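Oxalate--CoA ligase (Arabidopsis thaliana, PDB 5IE2) belongs to the ANL superfamily of AMP-binding enzymes, with an AMP-binding enzyme C-terminal domain, and holds ATP in this structure. Local coordinates at residues 428-433 / 472-477; 434-439 / 455-460; 465-470 / 484-489. One frame throughout, in Å; residues are numbered along the deposited sequence.

Contact 1. Residues 428-433 / 472-477; sequences AVLLTH and AFCKKN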
ATOM      1  N   ALA A 428     -16.743   4.805 -11.298  1.00 24.90           N
ATOM      2  CA  ALA A 428     -16.784   6.219 -10.944  1.00 24.71           C
ATOM      3  C   ALA A 428     -18.209   6.749 -11.168  1.00 25.82           C
ATOM      4  O   ALA A 428     -18.709   7.559 -10.390  1.00 27.44           O
ATOM      5  CB  ALA A 428     -15.773   7.020 -11.768  1.00 22.69           C
ATOM      6  N   VAL A 429     -18.850   6.302 -12.234  1.00 24.09           N
ATOM      7  CA  VAL A 429     -20.248   6.765 -12.424  1.00 24.48           C
ATOM      8  C   VAL A 429     -21.185   6.196 -11.346  1.00 26.07           C
ATOM      9  O   VAL A 429     -22.043   6.912 -10.811  1.00 27.91           O
ATOM     10  CB  VAL A 429     -20.772   6.412 -13.853  1.00 21.75           C
ATOM     11  CG1 VAL A 429     -22.326   6.486 -13.931  1.00 24.57           C
ATOM     12  CG2 VAL A 429     -20.103   7.328 -14.944  1.00 20.94           C
ATOM     13  N   LEU A 430     -21.047   4.922 -11.020  1.00 26.46           N
ATOM     14  CA  LEU A 430     -21.955   4.306 -10.023  1.00 25.69           C
ATOM     15  C   LEU A 430     -21.907   5.042  -8.713  1.00 26.80           C
ATOM     16  O   LEU A 430     -22.936   5.261  -8.059  1.00 26.39           O
ATOM     17  CB  LEU A 430     -21.569   2.865  -9.772  1.00 27.05           C
ATOM     18  CG  LEU A 430     -21.800   2.000 -11.004  1.00 30.16           C
ATOM     19  CD1 LEU A 430     -21.208   0.585 -10.773  1.00 29.87           C
ATOM     20  CD2 LEU A 430     -23.308   1.987 -11.286  1.00 31.37           C
ATOM     21  N   LEU A 431     -20.696   5.413  -8.299  1.00 24.36           N
ATOM     22  CA  LEU A 431     -20.573   6.111  -7.016  1.00 23.18           C
ATOM     23  C   LEU A 431     -21.218   7.514  -6.977  1.00 25.06           C
ATOM     24  O   LEU A 431     -21.337   8.103  -5.890  1.00 25.53           O
ATOM     25  CB  LEU A 431     -19.079   6.256  -6.643  1.00 22.13           C
ATOM     26  CG  LEU A 431     -18.406   4.934  -6.284  1.00 21.27           C
ATOM     27  CD1 LEU A 431     -16.930   5.150  -5.857  1.00 24.36           C
ATOM     28  CD2 LEU A 431     -19.153   4.200  -5.170  1.00 22.31           C
ATOM     29  N   THR A 432     -21.567   8.075  -8.136  1.00 24.08           N
ATOM     30  CA  THR A 432     -22.234   9.389  -8.136  1.00 25.80           C
ATOM     31  C   THR A 432     -23.749   9.261  -7.977  1.00 28.85           C
ATOM     32  O   THR A 432     -24.430  10.276  -7.834  1.00 29.52           O
ATOM     33  CB  THR A 432     -21.961  10.230  -9.404  1.00 25.24           C
ATOM     34  OG1 THR A 432     -22.597   9.652 -10.543  1.00 27.68           O
ATOM     35  CG2 THR A 432     -20.468  10.327  -9.696  1.00 23.15           C
ATOM     36  N   HIS A 433     -24.279   8.045  -8.028  1.00 27.63           N
ATOM     37  CA  HIS A 433     -25.724   7.905  -7.821  1.00 27.77           C
ATOM     38  C   HIS A 433     -26.029   8.248  -6.371  1.00 30.96           C
ATOM     39  O   HIS A 433     -25.350   7.767  -5.480  1.00 30.23           O
ATOM     40  CB  HIS A 433     -26.209   6.502  -8.136  1.00 25.98           C
ATOM     41  CG  HIS A 433     -27.695   6.356  -8.037  1.00 31.79           C
ATOM     42  ND1 HIS A 433     -28.367   6.364  -6.834  1.00 32.05           N
ATOM     43  CD2 HIS A 433     -28.641   6.230  -8.997  1.00 32.94           C
ATOM     44  CE1 HIS A 433     -29.664   6.240  -7.054  1.00 34.20           C
ATOM     45  NE2 HIS A 433     -29.858   6.142  -8.358  1.00 34.68           N
ATOM     46  N   ALA A 472     -30.897   3.148 -15.423  1.00 34.00           N
ATOM     47  CA  ALA A 472     -31.356   4.402 -16.018  1.00 35.05           C
ATOM     48  C   ALA A 472     -30.363   5.557 -15.770  1.00 33.58           C
ATOM     49  O   ALA A 472     -30.034   6.384 -16.685  1.00 35.93           O
ATOM     50  CB  ALA A 472     -32.759   4.766 -15.457  1.00 36.42           C
ATOM     51  N   PHE A 473     -29.883   5.594 -14.530  1.00 30.59           N
ATOM     52  CA  PHE A 473     -28.914   6.597 -14.137  1.00 30.13           C
ATOM     53  C   PHE A 473     -27.625   6.444 -14.979  1.00 29.27           C
ATOM     54  O   PHE A 473     -27.080   7.417 -15.507  1.00 29.53           O
ATOM     55  CB  PHE A 473     -28.626   6.472 -12.645  1.00 30.09           C
ATOM     56  CG  PHE A 473     -27.617   7.465 -12.139  1.00 30.93           C
ATOM     57  CD1 PHE A 473     -28.011   8.747 -11.742  1.00 32.85           C
ATOM     58  CD2 PHE A 473     -26.267   7.123 -12.072  1.00 28.03           C
ATOM     59  CE1 PHE A 473     -27.055   9.661 -11.250  1.00 32.12           C
ATOM     60  CE2 PHE A 473     -25.337   8.016 -11.634  1.00 28.69           C
ATOM     61  CZ  PHE A 473     -25.718   9.286 -11.206  1.00 30.33           C
ATOM     62  N   CYS A 474     -27.129   5.215 -15.084  1.00 28.94           N
ATOM     63  CA  CYS A 474     -25.955   4.928 -15.921  1.00 29.00           C
ATOM     64  C   CYS A 474     -26.185   5.348 -17.362  1.00 29.40           C
ATOM     65  O   CYS A 474     -25.286   5.878 -17.986  1.00 30.01           O
ATOM     66  CB  CYS A 474     -25.596   3.447 -15.882  1.00 28.00           C
ATOM     67  SG  CYS A 474     -24.846   2.961 -14.296  1.00 33.19           S
ATOM     68  N   LYS A 475     -27.386   5.114 -17.893  1.00 27.48           N
ATOM     69  CA  LYS A 475     -27.670   5.468 -19.288  1.00 31.98           C
ATOM     70  C   LYS A 475     -27.626   6.968 -19.495  1.00 29.17           C
ATOM     71  O   LYS A 475     -27.413   7.423 -20.632  1.00 26.78           O
ATOM     72  CB  LYS A 475     -29.036   4.937 -19.751  1.00 37.05           C
ATOM     73  CG  LYS A 475     -29.073   3.424 -19.969  1.00 40.63           C
ATOM     74  CD  LYS A 475     -30.543   2.938 -20.002  1.00 44.88           C
ATOM     75  CE  LYS A 475     -30.703   1.505 -20.543  1.00 46.18           C
ATOM     76  NZ  LYS A 475     -32.123   1.034 -20.406  1.00 47.14           N
ATOM     77  N   LYS A 476     -27.843   7.732 -18.419  1.00 29.03           N
ATOM     78  CA  LYS A 476     -27.738   9.180 -18.597  1.00 28.35           C
ATOM     79  C   LYS A 476     -26.289   9.718 -18.546  1.00 26.69           C
ATOM     80  O   LYS A 476     -26.033  10.859 -18.894  1.00 26.33           O
ATOM     81  CB  LYS A 476     -28.655   9.874 -17.582  1.00 33.84           C
ATOM     82  CG  LYS A 476     -30.078   9.997 -18.182  1.00 40.28           C
ATOM     83  CD  LYS A 476     -31.188  10.345 -17.169  1.00 45.56           C
ATOM     84  CE  LYS A 476     -32.550  10.565 -17.883  1.00 63.36           C
ATOM     85  NZ  LYS A 476     -32.489  11.519 -19.047  1.00 64.16           N
ATOM     86  N   ASN A 477     -25.335   8.865 -18.204  1.00 24.50           N
ATOM     87  CA  ASN A 477     -23.986   9.295 -17.894  1.00 25.36           C
ATOM     88  C   ASN A 477     -22.930   8.495 -18.617  1.00 27.31           C
ATOM     89  O   ASN A 477     -21.746   8.738 -18.406  1.00 28.24           O
ATOM     90  CB  ASN A 477     -23.738   9.200 -16.389  1.00 29.77           C
ATOM     91  CG  ASN A 477     -24.525  10.252 -15.617  1.00 33.17           C
ATOM     92  OD1 ASN A 477     -24.158  11.427 -15.637  1.00 35.78           O
ATOM     93  ND2 ASN A 477     -25.638   9.853 -15.000  1.00 32.12           N
TER

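Contact 2. Residues 434-439 / 455-460; sequences PDVSQG and CAVIPR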
ATOM      1  N   PRO A 434     -27.057   9.087  -6.131  1.00 33.49           N
ATOM      2  CA  PRO A 434     -27.351   9.608  -4.780  1.00 34.47           C
ATOM      3  C   PRO A 434     -27.497   8.530  -3.721  1.00 35.78           C
ATOM      4  O   PRO A 434     -27.142   8.775  -2.555  1.00 35.83           O
ATOM      5  CB  PRO A 434     -28.698  10.330  -4.961  1.00 36.88           C
ATOM      6  CG  PRO A 434     -28.762  10.680  -6.391  1.00 38.22           C
ATOM      7  CD  PRO A 434     -27.949   9.644  -7.161  1.00 35.21           C
ATOM      8  N   ASP A 435     -27.968   7.341  -4.112  1.00 36.30           N
ATOM      9  CA  ASP A 435     -28.252   6.286  -3.136  1.00 37.77           C
ATOM     10  C   ASP A 435     -27.242   5.160  -3.112  1.00 36.79           C
ATOM     11  O   ASP A 435     -27.498   4.126  -2.514  1.00 37.41           O
ATOM     12  CB  ASP A 435     -29.640   5.674  -3.388  1.00 40.30           C
ATOM     13  CG  ASP A 435     -30.744   6.689  -3.293  1.00 43.91           C
ATOM     14  OD1 ASP A 435     -30.639   7.623  -2.482  1.00 45.84           O
ATOM     15  OD2 ASP A 435     -31.733   6.560  -4.041  1.00 47.38           O
ATOM     16  N   VAL A 436     -26.099   5.335  -3.778  1.00 35.67           N
ATOM     17  CA  VAL A 436     -25.079   4.291  -3.797  1.00 33.38           C
ATOM     18  C   VAL A 436     -23.965   4.619  -2.800  1.00 33.54           C
ATOM     19  O   VAL A 436     -23.370   5.704  -2.827  1.00 32.27           O
ATOM     20  CB  VAL A 436     -24.468   4.100  -5.225  1.00 30.59           C
ATOM     21  CG1 VAL A 436     -23.297   3.187  -5.164  1.00 29.53           C
ATOM     22  CG2 VAL A 436     -25.524   3.556  -6.201  1.00 30.32           C
ATOM     23  N   SER A 437     -23.712   3.699  -1.886  1.00 34.17           N
ATOM     24  CA  SER A 437     -22.637   3.885  -0.925  1.00 35.07           C
ATOM     25  C   SER A 437     -21.384   3.204  -1.446  1.00 31.99           C
ATOM     26  O   SER A 437     -20.256   3.691  -1.225  1.00 33.51           O
ATOM     27  CB  SER A 437     -23.011   3.333   0.440  1.00 41.08           C
ATOM     28  OG  SER A 437     -22.462   2.047   0.578  1.00 45.35           O
ATOM     29  N   GLN A 438     -21.558   2.060  -2.102  1.00 28.35           N
ATOM     30  CA  GLN A 438     -20.403   1.418  -2.711  1.00 29.12           C
ATOM     31  C   GLN A 438     -20.768   0.768  -4.045  1.00 30.40           C
ATOM     32  O   GLN A 438     -21.907   0.381  -4.252  1.00 28.84           O
ATOM     33  CB  GLN A 438     -19.778   0.377  -1.770  1.00 30.53           C
ATOM     34  CG  GLN A 438     -18.491  -0.257  -2.324  1.00 31.35           C
ATOM     35  CD  GLN A 438     -17.330   0.762  -2.552  1.00 39.71           C
ATOM     36  OE1 GLN A 438     -17.282   1.479  -3.577  1.00 35.83           O
ATOM     37  NE2 GLN A 438     -16.372   0.796  -1.593  1.00 38.78           N
ATOM     38  N   GLY A 439     -19.827   0.659  -4.974  1.00 30.55           N
ATOM     39  CA  GLY A 439     -20.171   0.030  -6.262  1.00 31.27           C
ATOM     40  C   GLY A 439     -18.973  -0.559  -6.987  1.00 33.74           C
ATOM     41  O   GLY A 439     -17.864  -0.017  -6.861  1.00 34.15           O
ATOM     42  N   CYS A 455     -22.509  -5.112 -12.803  1.00 30.45           N
ATOM     43  CA  CYS A 455     -21.984  -4.433 -11.640  1.00 31.05           C
ATOM     44  C   CYS A 455     -22.728  -4.886 -10.364  1.00 32.78           C
ATOM     45  O   CYS A 455     -23.764  -5.526 -10.465  1.00 35.70           O
ATOM     46  CB  CYS A 455     -22.098  -2.920 -11.814  1.00 29.93           C
ATOM     47  SG  CYS A 455     -23.789  -2.263 -11.669  1.00 32.49           S
ATOM     48  N   ALA A 456     -22.182  -4.549  -9.199  1.00 33.48           N
ATOM     49  CA  ALA A 456     -22.851  -4.741  -7.907  1.00 33.79           C
ATOM     50  C   ALA A 456     -22.788  -3.452  -7.119  1.00 34.99           C
ATOM     51  O   ALA A 456     -21.749  -2.736  -7.140  1.00 33.96           O
ATOM     52  CB  ALA A 456     -22.191  -5.889  -7.132  1.00 33.72           C
ATOM     53  N   VAL A 457     -23.877  -3.118  -6.441  1.00 32.64           N
ATOM     54  CA  VAL A 457     -23.886  -1.924  -5.625  1.00 34.96           C
ATOM     55  C   VAL A 457     -24.403  -2.236  -4.216  1.00 35.66           C
ATOM     56  O   VAL A 457     -25.234  -3.137  -4.017  1.00 33.72           O
ATOM     57  CB  VAL A 457     -24.769  -0.780  -6.238  1.00 33.75           C
ATOM     58  CG1 VAL A 457     -24.273  -0.373  -7.591  1.00 34.14           C
ATOM     59  CG2 VAL A 457     -26.171  -1.223  -6.366  1.00 36.04           C
ATOM     60  N   ILE A 458     -23.881  -1.485  -3.259  1.00 35.47           N
ATOM     61  CA  ILE A 458     -24.412  -1.379  -1.914  1.00 34.72           C
ATOM     62  C   ILE A 458     -25.148  -0.067  -1.763  1.00 36.29           C
ATOM     63  O   ILE A 458     -24.538   1.028  -1.916  1.00 37.76           O
ATOM     64  CB  ILE A 458     -23.279  -1.444  -0.870  1.00 34.93           C
ATOM     65  CG1 ILE A 458     -22.529  -2.759  -0.989  1.00 34.99           C
ATOM     66  CG2 ILE A 458     -23.831  -1.241   0.535  1.00 35.54           C
ATOM     67  CD1 ILE A 458     -21.322  -2.822  -0.069  1.00 35.81           C
ATOM     68  N   PRO A 459     -26.467  -0.153  -1.479  1.00 37.69           N
ATOM     69  CA  PRO A 459     -27.275   1.047  -1.272  1.00 36.28           C
ATOM     70  C   PRO A 459     -26.948   1.692   0.069  1.00 34.98           C
ATOM     71  O   PRO A 459     -26.407   1.035   0.970  1.00 35.10           O
ATOM     72  CB  PRO A 459     -28.733   0.529  -1.360  1.00 39.44           C
ATOM     73  CG  PRO A 459     -28.652  -0.933  -1.145  1.00 41.02           C
ATOM     74  CD  PRO A 459     -27.268  -1.396  -1.487  1.00 40.12           C
ATOM     75  N   ARG A 460     -27.192   2.990   0.158  1.00 35.67           N
ATOM     76  CA  ARG A 460     -27.040   3.706   1.412  1.00 38.46           C
ATOM     77  C   ARG A 460     -28.119   3.230   2.361  1.00 42.11           C
ATOM     78  O   ARG A 460     -29.239   2.933   1.921  1.00 41.08           O
ATOM     79  CB  ARG A 460     -27.154   5.215   1.199  1.00 38.27           C
ATOM     80  CG  ARG A 460     -25.959   5.821   0.492  1.00 36.25           C
ATOM     81  CD  ARG A 460     -26.195   7.286   0.235  1.00 36.70           C
ATOM     82  NE  ARG A 460     -25.082   7.814  -0.555  1.00 36.09           N
ATOM     83  CZ  ARG A 460     -23.917   8.204  -0.045  1.00 37.88           C
ATOM     84  NH1 ARG A 460     -23.699   8.139   1.271  1.00 37.92           N
ATOM     85  NH2 ARG A 460     -22.959   8.668  -0.857  1.00 37.28           N
TER
HETATM   86  O   HOH W   1     -23.791   8.823  -3.432  1.00 34.09           O

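Contact 3. Residues 465-470 / 484-489; sequences VTEEDI and PKRVFI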
ATOM      1  N   VAL A 465     -32.860   0.814  -3.649  1.00 52.32           N
ATOM      2  CA  VAL A 465     -32.290   0.979  -4.982  1.00 49.18           C
ATOM      3  C   VAL A 465     -32.705  -0.183  -5.841  1.00 46.41           C
ATOM      4  O   VAL A 465     -32.624  -1.322  -5.394  1.00 46.45           O
ATOM      5  CB  VAL A 465     -30.745   1.034  -4.923  1.00 48.14           C
ATOM      6  CG1 VAL A 465     -30.157   0.889  -6.296  1.00 50.07           C
ATOM      7  CG2 VAL A 465     -30.272   2.304  -4.251  1.00 46.42           C
ATOM      8  N   THR A 466     -33.171   0.083  -7.063  1.00 43.17           N
ATOM      9  CA  THR A 466     -33.485  -1.005  -7.976  1.00 41.57           C
ATOM     10  C   THR A 466     -32.452  -1.075  -9.097  1.00 41.90           C
ATOM     11  O   THR A 466     -31.760  -0.091  -9.380  1.00 41.75           O
ATOM     12  CB  THR A 466     -34.864  -0.848  -8.601  1.00 42.34           C
ATOM     13  OG1 THR A 466     -34.879   0.320  -9.425  1.00 41.32           O
ATOM     14  CG2 THR A 466     -35.949  -0.717  -7.511  1.00 42.30           C
ATOM     15  N   GLU A 467     -32.348  -2.249  -9.703  1.00 40.86           N
ATOM     16  CA  GLU A 467     -31.542  -2.449 -10.887  1.00 41.76           C
ATOM     17  C   GLU A 467     -31.908  -1.433 -11.957  1.00 44.43           C
ATOM     18  O   GLU A 467     -31.035  -0.878 -12.638  1.00 43.52           O
ATOM     19  CB  GLU A 467     -31.732  -3.860 -11.416  1.00 42.00           C
ATOM     20  CG  GLU A 467     -31.024  -4.134 -12.709  1.00 45.14           C
ATOM     21  CD  GLU A 467     -31.122  -5.575 -13.127  1.00 49.17           C
ATOM     22  OE1 GLU A 467     -30.080  -6.250 -13.233  1.00 48.63           O
ATOM     23  OE2 GLU A 467     -32.257  -6.043 -13.351  1.00 53.24           O
ATOM     24  N   GLU A 468     -33.205  -1.185 -12.111  1.00 45.38           N
ATOM     25  CA  GLU A 468     -33.666  -0.301 -13.160  1.00 47.09           C
ATOM     26  C   GLU A 468     -33.311   1.153 -12.905  1.00 42.53           C
ATOM     27  O   GLU A 468     -32.954   1.841 -13.849  1.00 40.87           O
ATOM     28  CB  GLU A 468     -35.178  -0.444 -13.353  1.00 54.49           C
ATOM     29  CG  GLU A 468     -35.516  -1.756 -14.040  1.00 61.39           C
ATOM     30  CD  GLU A 468     -34.782  -1.927 -15.373  1.00 67.30           C
ATOM     31  OE1 GLU A 468     -34.753  -0.960 -16.190  1.00 69.73           O
ATOM     32  OE2 GLU A 468     -34.195  -3.028 -15.579  1.00 68.46           O
ATOM     33  N   ASP A 469     -33.346   1.591 -11.646  1.00 39.66           N
ATOM     34  CA  ASP A 469     -32.892   2.920 -11.273  1.00 42.79           C
ATOM     35  C   ASP A 469     -31.412   3.086 -11.650  1.00 37.08           C
ATOM     36  O   ASP A 469     -31.038   4.075 -12.273  1.00 38.21           O
ATOM     37  CB  ASP A 469     -33.022   3.185  -9.769  1.00 49.10           C
ATOM     38  CG  ASP A 469     -34.464   3.302  -9.304  1.00 56.97           C
ATOM     39  OD1 ASP A 469     -35.307   3.871 -10.041  1.00 61.60           O
ATOM     40  OD2 ASP A 469     -34.739   2.851  -8.163  1.00 61.09           O
ATOM     41  N   ILE A 470     -30.604   2.103 -11.268  1.00 31.68           N
ATOM     42  CA  ILE A 470     -29.142   2.172 -11.508  1.00 32.90           C
ATOM     43  C   ILE A 470     -28.854   2.210 -12.988  1.00 31.70           C
ATOM     44  O   ILE A 470     -28.055   3.013 -13.472  1.00 32.95           O
ATOM     45  CB  ILE A 470     -28.403   0.977 -10.897  1.00 35.18           C
ATOM     46  CG1 ILE A 470     -28.524   0.994  -9.372  1.00 37.60           C
ATOM     47  CG2 ILE A 470     -26.899   1.022 -11.284  1.00 33.30           C
ATOM     48  CD1 ILE A 470     -27.951   2.258  -8.717  1.00 38.93           C
ATOM     49  N   PRO A 484     -23.957  -1.247 -17.458  1.00 29.13           N
ATOM     50  CA  PRO A 484     -24.078  -2.613 -16.914  1.00 30.12           C
ATOM     51  C   PRO A 484     -25.439  -3.243 -17.311  1.00 35.34           C
ATOM     52  O   PRO A 484     -26.503  -2.632 -17.167  1.00 35.05           O
ATOM     53  CB  PRO A 484     -23.972  -2.419 -15.397  1.00 30.90           C
ATOM     54  CG  PRO A 484     -23.168  -1.113 -15.229  1.00 29.77           C
ATOM     55  CD  PRO A 484     -23.583  -0.256 -16.427  1.00 28.96           C
ATOM     56  N   LYS A 485     -25.383  -4.441 -17.856  1.00 36.46           N
ATOM     57  CA  LYS A 485     -26.603  -5.107 -18.309  1.00 38.48           C
ATOM     58  C   LYS A 485     -27.355  -5.705 -17.106  1.00 38.95           C
ATOM     59  O   LYS A 485     -28.590  -5.857 -17.138  1.00 37.97           O
ATOM     60  CB  LYS A 485     -26.270  -6.203 -19.332  1.00 41.64           C
ATOM     61  CG  LYS A 485     -27.473  -6.679 -20.172  1.00 48.93           C
ATOM     62  CD  LYS A 485     -27.996  -5.522 -21.020  1.00 55.13           C
ATOM     63  CE  LYS A 485     -29.382  -5.770 -21.602  1.00 59.54           C
ATOM     64  NZ  LYS A 485     -30.060  -4.466 -21.901  1.00 61.81           N
ATOM     65  N   ARG A 486     -26.605  -6.018 -16.051  1.00 38.34           N
ATOM     66  CA  ARG A 486     -27.187  -6.486 -14.809  1.00 42.46           C
ATOM     67  C   ARG A 486     -26.580  -5.737 -13.627  1.00 40.60           C
ATOM     68  O   ARG A 486     -25.363  -5.430 -13.631  1.00 37.37           O
ATOM     69  CB  ARG A 486     -26.969  -7.994 -14.674  1.00 48.10           C
ATOM     70  CG  ARG A 486     -27.896  -8.802 -15.601  1.00 53.92           C
ATOM     71  CD  ARG A 486     -27.637 -10.292 -15.479  1.00 59.88           C
ATOM     72  NE  ARG A 486     -28.549 -10.906 -14.508  1.00 65.79           N
ATOM     73  CZ  ARG A 486     -28.361 -12.099 -13.947  1.00 69.48           C
ATOM     74  NH1 ARG A 486     -27.272 -12.817 -14.239  1.00 69.90           N
ATOM     75  NH2 ARG A 486     -29.253 -12.564 -13.074  1.00 71.00           N
ATOM     76  N   VAL A 487     -27.438  -5.418 -12.652  1.00 39.81           N
ATOM     77  CA  VAL A 487     -27.054  -4.746 -11.399  1.00 39.74           C
ATOM     78  C   VAL A 487     -27.418  -5.638 -10.210  1.00 43.40           C
ATOM     79  O   VAL A 487     -28.604  -5.888  -9.978  1.00 43.85           O
ATOM     80  CB  VAL A 487     -27.782  -3.382 -11.237  1.00 29.76           C
ATOM     81  CG1 VAL A 487     -27.470  -2.710  -9.858  1.00 32.65           C
ATOM     82  CG2 VAL A 487     -27.504  -2.457 -12.426  1.00 30.12           C
ATOM     83  N   PHE A 488     -26.419  -6.124  -9.479  1.00 42.99           N
ATOM     84  CA  PHE A 488     -26.653  -6.942  -8.296  1.00 43.91           C
ATOM     85  C   PHE A 488     -26.664  -6.080  -7.054  1.00 43.03           C
ATOM     86  O   PHE A 488     -25.784  -5.245  -6.840  1.00 41.35           O
ATOM     87  CB  PHE A 488     -25.601  -8.032  -8.195  1.00 45.59           C
ATOM     88  CG  PHE A 488     -25.629  -8.979  -9.353  1.00 49.05           C
ATOM     89  CD1 PHE A 488     -26.517 -10.047  -9.371  1.00 51.46           C
ATOM     90  CD2 PHE A 488     -24.789  -8.788 -10.452  1.00 50.46           C
ATOM     91  CE1 PHE A 488     -26.564 -10.921 -10.456  1.00 52.04           C
ATOM     92  CE2 PHE A 488     -24.833  -9.664 -11.550  1.00 50.92           C
ATOM     93  CZ  PHE A 488     -25.718 -10.728 -11.547  1.00 51.82           C
ATOM     94  N   ILE A 489     -27.691  -6.241  -6.243  1.00 42.36           N
ATOM     95  CA  ILE A 489     -27.808  -5.369  -5.099  1.00 41.77           C
ATOM     96  C   ILE A 489     -27.482  -6.155  -3.874  1.00 42.65           C
ATOM     97  O   ILE A 489     -27.960  -7.292  -3.692  1.00 44.69           O
ATOM     98  CB  ILE A 489     -29.152  -4.744  -5.041  1.00 42.81           C
ATOM     99  CG1 ILE A 489     -29.260  -3.865  -6.283  1.00 42.87           C
ATOM    100  CG2 ILE A 489     -29.301  -3.962  -3.745  1.00 42.67           C
ATOM    101  CD1 ILE A 489     -30.544  -3.316  -6.506  1.00 45.26           C
TER
HETATM  102  O   HOH W   2     -30.244  -9.397 -12.134  1.00 50.40           O

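Contact 1. Residues 428-433 / 472-477
The phenyl ring of Phe473 lies against His433, whose CA sits over one face of it, 4.0 Å from the Phe473 ring centroid. The imidazole then turns its edge to that same face in a T-shaped pair, planes at 68°, with His433 CD2 3.5 Å from Phe473 CG. Both side chains have CG anti to the backbone N (chi1 near 180°), which carries the phenyl ring out from helix 467-477. The rotation of the imidazole is also fixed by its ND1, which is hydrogen-bonded to the backbone N of Asp435. On the opposite face of the phenyl ring Asn477 ND2 stands above the centre, held there by its own bond to Phe473 O (2.9 Å, 152°), one helical turn back. Thr432 OG1 meets the ring in its plane, 3.2 Å from Phe473 CZ. A flat ring suits this place, offering two faces and an edge. The Thr432 hydroxyl donates to Val429 O at 2.8 Å, along a lone pair in the carbonyl plane; that oxygen also receives Thr432 N. Beside the ring, Leu430 CD2 reaches Cys474 SG at 3.5 Å, and Val429 CG1 rests on Asn477 CB at 3.9 Å. The hydrogen bonds of Thr432 and Asn477 stay within their own segments, and that of His433 goes to Asp435, so the two sides adhere through ring and apolar packing.

Contact 2. Residues 434-439 / 455-460
Ile458 O is gripped by two backbone donors, Ser437 N at 2.8 Å and Gln438 N at 3.2 Å, and by a weak third bond from Ser437 OG. The first donor arrives nearly along the C=O axis and the second on a lone pair in the carbonyl plane, so neither displaces the other. Regular pairing resumes, shifted by one residue, as Ile458 N returns a bond to Gln438 O (2.9 Å). Ahead of the bulge, Arg460 N binds Asp435 O at 2.9 Å, and Pro459 CA adds a C-H...O contact to the same oxygen. Serine suits the bulge because its short hydroxyl can turn back to the oxygen that its own N binds. Arg460, extended from CG to NE, runs back over the other segment and gives Pro434 O a weak bond from NE. Its NH2 donates to a water at 2.7 Å, lying in the guanidinium plane, and Val436 O is among the acceptors within that water's reach. Gln438 bends at chi2 (62°), so that OE1 takes Gly439 N while NE2 donates to Gln265. Gly439 CA makes a C-H...O contact to Ala456 O at 3.3 Å. Two successive residues facing one residue across the ladder make this a classic beta bulge, set in the antiparallel hairpin of strands 436-446 and 450-459 in the C-terminal domain.

Contact 3. Residues 465-470 / 484-489
One strong hydrogen bond joins the two sides: Val487 N donates to Glu467 OE1 at 2.8 Å, almost straight at 171°. The carboxylate uses its anti lone pair, and it reaches the strand because CG is anti to the backbone N and the chain stays extended (chi2 174°). Glutamate has the length for this, and its methylene groups slide past Val487 in the opposite direction, CG lying 3.6 Å from Val487 CB. A weak bond from a water, which itself accepts from Arg486 NE, adds to OE1; the positive guanidinium nearby would probably favour the ionised carboxylate.

Apolar contacts flank this bond. Both methyls of Val487 spread against Ile470, with CG2 of Val487 3.7 Å from CG2 of Ile470, and two beta-branched residues give compact, rigid surfaces for such packing. Further along the strand, Ile489 sends its CD1 to the backbone at the helix start, closely approaching Val465 O at 3.1 Å.

Within 465-470 a capping box starts the helix. Thr466, at the N-cap, takes Asp469 N on OG1 at 3.0 Å, while Asp469 OD2 receives a weak bond from Thr466 N; short polar side chains can fold back onto the backbone in this way.

The contact lies in a beta-alpha-beta unit, tying the first turn of helix 467-477 to strand 487-489, which pairs through Phe488 with strand 450-459. Behind Ile470 come Leu430, His433 and Val436, from helix 423-430, the turn after it and strand 436-446.

All three contacts belong to the C-terminal part of the chain and are partly buried; contact 3 is the most open, with half of its touching residues exposed against one each in contacts 1 and 2. Contacts 1 and 3 share helix 467-477: one sets its later turns against the end of helix 423-430 and the turn that follows, the other its first turn on strand 487-489. Leu430 CD2 touches Ile470 CG2 between them. Contact 2 lies within the sheet and is mainly backbone hydrogen bonding, whereas contact 1 relies on rings and methyls, and contact 3 combines apolar packing with a single side-chain-to-backbone bond. Strand 450-459 links contacts 2 and 3, since Val457 and Cys455 pair with Phe488.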